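Local coordinates for protein defensin (Pachyrhizus erosus, PDB 3PSM) that probably defends the plant against fungi as a small, disulfide-rich antimicrobial protein of the gamma-thionin (plant defensin) family, at residues A[1-15]-A[34-47]. Sequence-based numbering, arbitrary orientation. Where two conformers were deposited one is given.
Sequences KTCENLADTFRGPCF and RCRDDFRCWCTRNC
Cys41 lays its CB over one face of the Phe10 ring, 3.7 Å from the centroid; chi1 near trans (-178°) swings the Phe10 ring out toward Cys41, whose methylene then lies above it. Packing is close and buried here: Cys14 SG touches Cys41 CB while bonded to Cys35 SG, Ala7 CB rests against the sulfurs of Cys41 and Cys43, and the loop that follows strand 2-6 is pinned where Cys14 N donates to Phe39 O, 2.8 Å away in an almost straight hydrogen bond. Strands 2-6 and 41-46 run antiparallel, with Cys3-Arg45 and Asn5-Cys43 as hydrogen-bonded pairs.

The outer side is more open and polar. At the exposed end the Cys3-Cys47 disulfide joins the two chain termini. Glu4, extended along its whole length, meets Arg34 in a side-on salt bridge: OE1 accepts from NE and OE2 from NH2, each at 2.8 Å through its syn lone pair, with the two flat groups only 3° apart. A water joins Glu4 OE1 to Thr44 OG1 and Trp42 O. Farther along, Leu6 CD2 lies over the five-membered ring of Trp42, 3.6 Å from its centroid, as a CH-pi contact; Asp38 OD1 holds that indole by its NE1 at 2.9 Å and also takes NE and NH2 of Arg40, which should stabilise its negative charge.

This is the cysteine-stabilised alpha-beta fold of plant defensins: strand 41-46 lies between 2-6 and 32-35, its Cys41 and Cys43 are bonded to Cys20 and Cys24 of helix 17-27, and Ala7, Phe10 and Cys14 pack on that same helix.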
loop_
_atom_site.group_PDB
_atom_site.type_symbol
_atom_site.label_atom_id
_atom_site.label_comp_id
_atom_site.label_asym_id
_atom_site.label_seq_id
_atom_site.Cartn_x
_atom_site.Cartn_y
_atom_site.Cartn_z
ATOM N N LYS A 1 -15.245 12.906 -8.356
ATOM C CA LYS A 1 -15.040 11.952 -9.428
ATOM C C LYS A 1 -13.573 11.494 -9.384
ATOM O O LYS A 1 -12.636 12.242 -9.183
ATOM C CB LYS A 1 -15.335 12.430 -10.849
ATOM C CG LYS A 1 -15.444 11.338 -11.884
ATOM C CD LYS A 1 -15.456 11.914 -13.283
ATOM C CE LYS A 1 -15.250 10.910 -14.372
ATOM N NZ LYS A 1 -15.157 11.459 -15.743
ATOM N N THR A 2 -13.433 10.200 -9.612
ATOM C CA THR A 2 -12.167 9.527 -9.678
ATOM C C THR A 2 -12.089 8.714 -10.968
ATOM O O THR A 2 -13.038 8.493 -11.689
ATOM C CB THR A 2 -11.913 8.539 -8.541
ATOM O OG1 THR A 2 -12.868 7.487 -8.651
ATOM C CG2 THR A 2 -12.014 9.230 -7.173
ATOM N N CYS A 3 -10.796 8.524 -11.353
ATOM C CA CYS A 3 -10.393 8.015 -12.644
ATOM C C CYS A 3 -9.294 6.996 -12.415
ATOM O O CYS A 3 -8.428 7.240 -11.539
ATOM C CB CYS A 3 -9.834 9.091 -13.574
ATOM S SG CYS A 3 -11.096 10.193 -14.222
ATOM N N GLU A 4 -9.312 5.898 -13.148
ATOM C CA GLU A 4 -8.328 4.823 -13.025
ATOM C C GLU A 4 -7.590 4.683 -14.348
ATOM O O GLU A 4 -8.204 4.441 -15.392
ATOM C CB GLU A 4 -9.037 3.558 -12.543
ATOM C CG GLU A 4 -8.034 2.481 -12.189
ATOM C CD GLU A 4 -8.583 1.179 -11.677
ATOM O OE1 GLU A 4 -8.008 0.616 -10.740
ATOM O OE2 GLU A 4 -9.684 0.778 -12.153
ATOM N N ASN A 5 -6.265 4.865 -14.321
ATOM C CA ASN A 5 -5.418 4.722 -15.501
ATOM C C ASN A 5 -4.130 4.043 -15.126
ATOM O O ASN A 5 -3.784 3.912 -13.928
ATOM C CB ASN A 5 -5.145 6.076 -16.132
ATOM C CG ASN A 5 -6.408 6.507 -16.880
ATOM O OD1 ASN A 5 -6.626 6.093 -18.015
ATOM N ND2 ASN A 5 -7.337 7.237 -16.301
ATOM N N LEU A 6 -3.411 3.552 -16.127
ATOM C CA LEU A 6 -2.141 2.878 -15.864
ATOM C C LEU A 6 -1.184 3.775 -15.110
ATOM O O LEU A 6 -1.079 4.981 -15.338
ATOM C CB LEU A 6 -1.477 2.449 -17.189
ATOM C CG LEU A 6 -2.137 1.258 -17.835
ATOM C CD1 LEU A 6 -1.543 1.110 -19.254
ATOM C CD2 LEU A 6 -1.942 -0.041 -17.073
ATOM N N ALA A 7 -0.415 3.179 -14.212
ATOM C CA ALA A 7 0.724 3.844 -13.613
ATOM C C ALA A 7 1.646 4.351 -14.714
ATOM O O ALA A 7 1.768 3.695 -15.769
ATOM C CB ALA A 7 1.427 2.892 -12.672
ATOM N N ASP A 8 2.360 5.398 -14.444
ATOM C CA ASP A 8 3.279 5.925 -15.409
ATOM C C ASP A 8 4.600 5.158 -15.482
ATOM O O ASP A 8 5.107 4.937 -16.581
ATOM C CB ASP A 8 3.555 7.430 -15.081
ATOM C CG ASP A 8 2.460 8.389 -15.529
ATOM O OD1 ASP A 8 1.581 8.035 -16.346
ATOM O OD2 ASP A 8 2.491 9.554 -15.056
ATOM N N THR A 9 5.165 4.758 -14.347
ATOM C CA THR A 9 6.543 4.261 -14.286
ATOM C C THR A 9 6.683 3.021 -13.440
ATOM O O THR A 9 7.756 2.678 -13.033
ATOM C CB THR A 9 7.485 5.383 -13.765
ATOM O OG1 THR A 9 6.960 5.846 -12.507
ATOM C CG2 THR A 9 7.507 6.539 -14.757
ATOM N N PHE A 10 5.615 2.307 -13.179
ATOM C CA PHE A 10 5.715 1.022 -12.465
ATOM C C PHE A 10 6.507 0.036 -13.314
ATOM O O PHE A 10 6.198 -0.123 -14.494
ATOM C CB PHE A 10 4.313 0.538 -12.157
ATOM C CG PHE A 10 4.268 -0.779 -11.369
ATOM C CD1 PHE A 10 4.184 -0.776 -9.978
ATOM C CD2 PHE A 10 4.293 -1.994 -12.000
ATOM C CE1 PHE A 10 4.100 -1.947 -9.273
ATOM C CE2 PHE A 10 4.202 -3.191 -11.263
ATOM C CZ PHE A 10 4.106 -3.151 -9.908
ATOM N N ARG A 11 7.455 -0.645 -12.693
ATOM C CA ARG A 11 8.302 -1.579 -13.424
ATOM C C ARG A 11 7.879 -3.021 -13.335
ATOM O O ARG A 11 7.741 -3.572 -12.226
ATOM C CB ARG A 11 9.721 -1.459 -12.862
ATOM C CG ARG A 11 10.724 -2.314 -13.630
ATOM C CD ARG A 11 12.133 -2.137 -13.176
ATOM N NE ARG A 11 12.657 -0.814 -13.417
ATOM C CZ ARG A 11 13.151 -0.317 -14.511
ATOM N NH1 ARG A 11 13.279 -1.081 -15.579
ATOM N NH2 ARG A 11 13.587 0.948 -14.551
ATOM N N GLY A 12 7.778 -3.682 -14.521
ATOM C CA GLY A 12 7.551 -5.122 -14.625
ATOM C C GLY A 12 6.086 -5.449 -14.437
ATOM O O GLY A 12 5.202 -4.539 -14.225
ATOM N N PRO A 13 5.781 -6.727 -14.464
ATOM C CA PRO A 13 4.374 -7.102 -14.266
ATOM C C PRO A 13 3.900 -6.772 -12.869
ATOM O O PRO A 13 4.674 -6.836 -11.883
ATOM C CB PRO A 13 4.384 -8.632 -14.496
ATOM C CG PRO A 13 5.645 -8.828 -15.338
ATOM C CD PRO A 13 6.622 -7.902 -14.684
ATOM N N CYS A 14 2.606 -6.564 -12.768
ATOM C CA CYS A 14 1.975 -6.315 -11.461
ATOM C C CYS A 14 1.404 -7.620 -10.921
ATOM O O CYS A 14 0.443 -8.152 -11.463
ATOM C CB CYS A 14 0.870 -5.295 -11.641
ATOM S SG CYS A 14 0.228 -4.528 -10.157
ATOM N N PHE A 15 2.076 -8.118 -9.884
ATOM C CA PHE A 15 1.701 -9.350 -9.206
ATOM C C PHE A 15 1.030 -9.122 -7.878
ATOM O O PHE A 15 0.269 -9.960 -7.448
ATOM C CB PHE A 15 2.929 -10.237 -8.993
ATOM C CG PHE A 15 3.526 -10.757 -10.268
ATOM C CD1 PHE A 15 4.815 -10.403 -10.639
ATOM C CD2 PHE A 15 2.835 -11.588 -11.122
ATOM C CE1 PHE A 15 5.385 -10.898 -11.810
ATOM C CE2 PHE A 15 3.423 -12.052 -12.271
ATOM C CZ PHE A 15 4.676 -11.723 -12.642
ATOM N N ARG A 34 -3.903 -0.705 -7.742
ATOM C CA ARG A 34 -4.155 -2.131 -7.730
ATOM C C ARG A 34 -3.661 -2.737 -9.038
ATOM O O ARG A 34 -3.662 -2.063 -10.083
ATOM C CB ARG A 34 -5.622 -2.474 -7.542
ATOM C CG ARG A 34 -6.481 -1.949 -8.694
ATOM C CD ARG A 34 -7.882 -2.457 -8.627
ATOM N NE ARG A 34 -8.690 -1.858 -9.682
ATOM C CZ ARG A 34 -9.852 -2.349 -10.097
ATOM N NH1 ARG A 34 -10.340 -3.462 -9.575
ATOM N NH2 ARG A 34 -10.454 -1.648 -11.052
ATOM N N CYS A 35 -3.315 -4.004 -8.998
ATOM C CA CYS A 35 -3.160 -4.730 -10.284
ATOM C C CYS A 35 -4.531 -5.050 -10.843
ATOM O O CYS A 35 -5.483 -5.297 -10.124
ATOM C CB CYS A 35 -2.438 -6.046 -10.074
ATOM S SG CYS A 35 -0.857 -5.934 -9.170
ATOM N N ARG A 36 -4.642 -5.065 -12.142
ATOM C CA ARG A 36 -5.851 -5.556 -12.799
ATOM C C ARG A 36 -5.548 -6.879 -13.490
ATOM O O ARG A 36 -4.446 -7.428 -13.378
ATOM C CB ARG A 36 -6.520 -4.476 -13.685
ATOM C CG ARG A 36 -7.082 -3.366 -12.793
ATOM C CD ARG A 36 -7.765 -2.251 -13.496
ATOM N NE ARG A 36 -8.965 -2.681 -14.162
ATOM C CZ ARG A 36 -9.342 -2.491 -15.369
ATOM N NH1 ARG A 36 -8.613 -1.774 -16.259
ATOM N NH2 ARG A 36 -10.508 -2.995 -15.796
ATOM N N ASP A 37 -6.496 -7.437 -14.199
ATOM C CA ASP A 37 -6.396 -8.768 -14.775
ATOM C C ASP A 37 -5.456 -8.832 -15.955
ATOM O O ASP A 37 -5.137 -9.936 -16.434
ATOM C CB ASP A 37 -7.779 -9.278 -15.167
ATOM C CG ASP A 37 -8.501 -8.507 -16.240
ATOM O OD1 ASP A 37 -9.502 -9.012 -16.756
ATOM O OD2 ASP A 37 -8.135 -7.368 -16.545
ATOM N N ASP A 38 -4.933 -7.720 -16.366
ATOM C CA ASP A 38 -3.838 -7.512 -17.315
ATOM C C ASP A 38 -2.430 -7.590 -16.718
ATOM O O ASP A 38 -1.426 -7.425 -17.428
ATOM C CB ASP A 38 -3.957 -6.184 -18.067
ATOM C CG ASP A 38 -3.912 -4.975 -17.150
ATOM O OD1 ASP A 38 -3.942 -3.874 -17.676
ATOM O OD2 ASP A 38 -3.849 -5.142 -15.898
ATOM N N PHE A 39 -2.327 -7.857 -15.429
ATOM C CA PHE A 39 -1.017 -7.868 -14.769
ATOM C C PHE A 39 -0.285 -6.565 -14.948
ATOM O O PHE A 39 0.960 -6.532 -15.004
ATOM C CB PHE A 39 -0.157 -9.047 -15.191
ATOM C CG PHE A 39 -0.717 -10.383 -14.741
ATOM C CD1 PHE A 39 -1.670 -11.030 -15.526
ATOM C CD2 PHE A 39 -0.268 -10.940 -13.567
ATOM C CE1 PHE A 39 -2.124 -12.282 -15.085
ATOM C CE2 PHE A 39 -0.720 -12.188 -13.160
ATOM C CZ PHE A 39 -1.648 -12.841 -13.923
ATOM N N ARG A 40 -1.002 -5.456 -14.907
ATOM C CA ARG A 40 -0.411 -4.121 -14.863
ATOM C C ARG A 40 -0.985 -3.362 -13.662
ATOM O O ARG A 40 -2.030 -3.700 -13.109
ATOM C CB ARG A 40 -0.717 -3.343 -16.141
ATOM C CG ARG A 40 -0.008 -3.984 -17.344
ATOM C CD ARG A 40 -0.139 -3.131 -18.594
ATOM N NE ARG A 40 -1.535 -3.124 -18.981
ATOM C CZ ARG A 40 -2.007 -2.688 -20.132
ATOM N NH1 ARG A 40 -1.166 -2.198 -21.017
ATOM N NH2 ARG A 40 -3.337 -2.740 -20.340
ATOM N N CYS A 41 -0.222 -2.347 -13.255
ATOM C CA CYS A 41 -0.557 -1.497 -12.128
ATOM C C CYS A 41 -1.358 -0.297 -12.594
ATOM O O CYS A 41 -0.931 0.442 -13.491
ATOM C CB CYS A 41 0.750 -1.023 -11.475
ATOM S SG CYS A 41 0.559 0.208 -10.159
ATOM N N TRP A 42 -2.535 -0.123 -12.009
ATOM C CA TRP A 42 -3.458 0.954 -12.302
ATOM C C TRP A 42 -3.636 1.807 -11.050
ATOM O O TRP A 42 -3.906 1.313 -9.971
ATOM C CB TRP A 42 -4.834 0.386 -12.702
ATOM C CG TRP A 42 -4.814 -0.338 -14.034
ATOM C CD1 TRP A 42 -4.268 -1.568 -14.297
ATOM C CD2 TRP A 42 -5.396 0.129 -15.256
ATOM N NE1 TRP A 42 -4.479 -1.845 -15.636
ATOM C CE2 TRP A 42 -5.149 -0.850 -16.244
ATOM C CE3 TRP A 42 -6.077 1.295 -15.632
ATOM C CZ2 TRP A 42 -5.555 -0.697 -17.551
ATOM C CZ3 TRP A 42 -6.498 1.407 -16.960
ATOM C CH2 TRP A 42 -6.240 0.408 -17.877
ATOM N N CYS A 43 -3.472 3.128 -11.239
ATOM C CA CYS A 43 -3.649 4.066 -10.191
ATOM C C CYS A 43 -5.009 4.764 -10.325
ATOM O O CYS A 43 -5.465 5.090 -11.434
ATOM C CB CYS A 43 -2.584 5.180 -10.197
ATOM S SG CYS A 43 -0.867 4.647 -10.120
ATOM N N THR A 44 -5.611 5.055 -9.205
ATOM C CA THR A 44 -6.812 5.896 -9.099
ATOM C C THR A 44 -6.425 7.278 -8.619
ATOM O O THR A 44 -5.650 7.419 -7.686
ATOM C CB THR A 44 -7.827 5.256 -8.142
ATOM O OG1 THR A 44 -8.207 3.981 -8.689
ATOM C CG2 THR A 44 -9.090 6.071 -8.005
ATOM N N ARG A 45 -6.987 8.292 -9.268
ATOM C CA ARG A 45 -6.736 9.683 -8.951
ATOM C C ARG A 45 -8.033 10.484 -8.971
ATOM O O ARG A 45 -9.006 10.120 -9.610
ATOM C CB ARG A 45 -5.798 10.288 -9.986
ATOM C CG ARG A 45 -6.434 10.418 -11.379
ATOM C CD ARG A 45 -5.466 11.189 -12.308
ATOM N NE ARG A 45 -6.225 11.139 -13.580
ATOM C CZ ARG A 45 -6.407 10.165 -14.453
ATOM N NH1 ARG A 45 -5.750 9.099 -14.086
ATOM N NH2 ARG A 45 -7.171 10.422 -15.516
ATOM N N ASN A 46 -8.052 11.603 -8.228
ATOM C CA ASN A 46 -9.109 12.607 -8.389
ATOM C C ASN A 46 -9.071 13.184 -9.790
ATOM O O ASN A 46 -7.960 13.467 -10.276
ATOM C CB ASN A 46 -8.872 13.677 -7.324
ATOM C CG ASN A 46 -9.057 13.142 -5.918
ATOM O OD1 ASN A 46 -8.081 13.061 -5.126
ATOM N ND2 ASN A 46 -10.238 12.722 -5.586
ATOM N N CYS A 47 -10.247 13.327 -10.437
ATOM C CA CYS A 47 -10.368 13.723 -11.848
ATOM C C CYS A 47 -11.642 14.526 -12.060
ATOM O O CYS A 47 -12.221 15.020 -11.068
ATOM C CB CYS A 47 -10.327 12.517 -12.866
ATOM S SG CYS A 47 -11.646 11.348 -12.639
ATOM O OXT CYS A 47 -12.128 14.694 -13.184
HETATM O O HOH W 1 -12.529 13.752 -6.300
HETATM O O HOH W 2 -6.536 1.822 -8.890
#